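Local coordinates for ribulose-1,5-bisphosphate carboxylase/oxygenase large subunit (Rhodopseudomonas palustris, PDB 3QFW), which is a RuBisCO-like protein that probably catalyses an enolisation-type reaction on a sugar phosphate rather than carbon dioxide fixation, at residues Pro284-Gly287 with Ser293-Ser296. Sequence-based numbering, arbitrary orientation.
With SO4 (sulfate ion), chain F.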
loop_
_atom_site.group_PDB
_atom_site.type_symbol
_atom_site.label_atom_id
_atom_site.label_comp_id
_atom_site.label_asym_id
_atom_site.label_seq_id
_atom_site.Cartn_x
_atom_site.Cartn_y
_atom_site.Cartn_z
ATOM N N PRO B 284 7.617 -0.517 15.500
ATOM C CA PRO B 284 8.186 0.444 16.446
ATOM C C PRO B 284 7.682 0.167 17.854
ATOM O O PRO B 284 6.474 0.067 18.087
ATOM C CB PRO B 284 7.690 1.799 15.919
ATOM C CG PRO B 284 6.480 1.479 15.100
ATOM C CD PRO B 284 6.708 0.120 14.521
ATOM N N ASN B 285 8.624 0.010 18.782
ATOM C CA ASN B 285 8.311 -0.284 20.173
ATOM C C ASN B 285 7.615 0.928 20.772
ATOM O O ASN B 285 7.733 2.037 20.244
ATOM C CB ASN B 285 9.617 -0.577 20.929
ATOM C CG ASN B 285 9.388 -1.129 22.327
ATOM O OD1 ASN B 285 8.689 -2.123 22.516
ATOM N ND2 ASN B 285 9.987 -0.478 23.315
ATOM N N TYR B 286 6.866 0.729 21.852
ATOM C CA TYR B 286 6.322 1.865 22.576
ATOM C C TYR B 286 7.507 2.653 23.112
ATOM O O TYR B 286 8.589 2.098 23.290
ATOM C CB TYR B 286 5.430 1.401 23.725
ATOM C CG TYR B 286 6.163 0.581 24.754
ATOM C CD1 TYR B 286 6.357 -0.780 24.568
ATOM C CD2 TYR B 286 6.656 1.164 25.914
ATOM C CE1 TYR B 286 7.025 -1.539 25.502
ATOM C CE2 TYR B 286 7.326 0.411 26.863
ATOM C CZ TYR B 286 7.509 -0.941 26.649
ATOM O OH TYR B 286 8.171 -1.705 27.582
ATOM N N GLY B 287 7.313 3.943 23.357
ATOM C CA GLY B 287 8.368 4.764 23.931
ATOM C C GLY B 287 9.565 4.991 23.020
ATOM O O GLY B 287 10.529 5.650 23.411
ATOM N N SER B 293 1.018 2.741 21.469
ATOM C CA SER B 293 0.747 2.557 22.892
ATOM C C SER B 293 1.276 1.208 23.362
ATOM O O SER B 293 1.513 0.304 22.558
ATOM C CB SER B 293 -0.754 2.618 23.152
ATOM O OG SER B 293 -1.377 1.442 22.669
ATOM N N THR B 294 1.448 1.063 24.673
ATOM C CA THR B 294 1.863 -0.216 25.210
ATOM C C THR B 294 0.805 -1.262 24.891
ATOM O O THR B 294 1.136 -2.400 24.544
ATOM C CB THR B 294 2.135 -0.131 26.730
ATOM O OG1 THR B 294 0.983 0.402 27.393
ATOM C CG2 THR B 294 3.311 0.781 26.990
ATOM N N ALA B 295 -0.464 -0.870 24.986
ATOM C CA ALA B 295 -1.570 -1.766 24.662
ATOM C C ALA B 295 -1.436 -2.342 23.254
ATOM O O ALA B 295 -1.585 -3.563 23.044
ATOM C CB ALA B 295 -2.908 -1.040 24.801
ATOM N N SER B 296 -1.175 -1.456 22.295
ATOM C CA SER B 296 -1.007 -1.862 20.909
ATOM C C SER B 296 0.185 -2.779 20.720
ATOM O O SER B 296 0.090 -3.778 20.025
ATOM C CB SER B 296 -0.899 -0.644 19.973
ATOM O OG SER B 296 -2.128 0.061 19.937
HETATM S S SO4 F . 0.777 4.222 26.828
HETATM O O1 SO4 F . 1.643 4.594 27.948
HETATM O O2 SO4 F . 0.461 5.432 26.068
HETATM O O3 SO4 F . -0.455 3.591 27.303
HETATM O O4 SO4 F . 1.494 3.275 25.980
#
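In the catalytic domain's TIM barrel, the loop leaving parallel strand 280-284 folds against the first turn of the following helix, 294-305, at the beta-to-alpha junction where Tyr286 meets Thr294. The methyl CG2 of Thr294 sits over one face of the Tyr286 ring, a CH-pi contact 3.9 Å from the ring centroid and 27° off the normal. It leans toward the rim, and Thr294 CG2 comes closest at 3.5 Å from Tyr286 CD2. The tyrosine's CG lies between backbone N and carbonyl carbon (chi1 62°), which carries the ring toward the helix start; the amide ND2 of Asn285 lies above the opposite face, near the rim. At the far end of the ring, Tyr286 OH is hydrogen-bonded to Glu329 OE2 of helix 327-334, whose Phe333 also meets the ring. No hydrogen bond joins the two segments themselves. The helix start is N-capped by Ser293, whose OG accepts from Ser296 N at 2.9 Å with an N-H...O angle of 163°. Beside the cap, a sulfate ion, probably from the crystallisation liquor, occupies the helix N-terminus, where the helix dipole would be expected to attract an anion. Its O4 accepts from Thr294 N at 2.6 Å and approaches Ser293 CA to 3.3 Å.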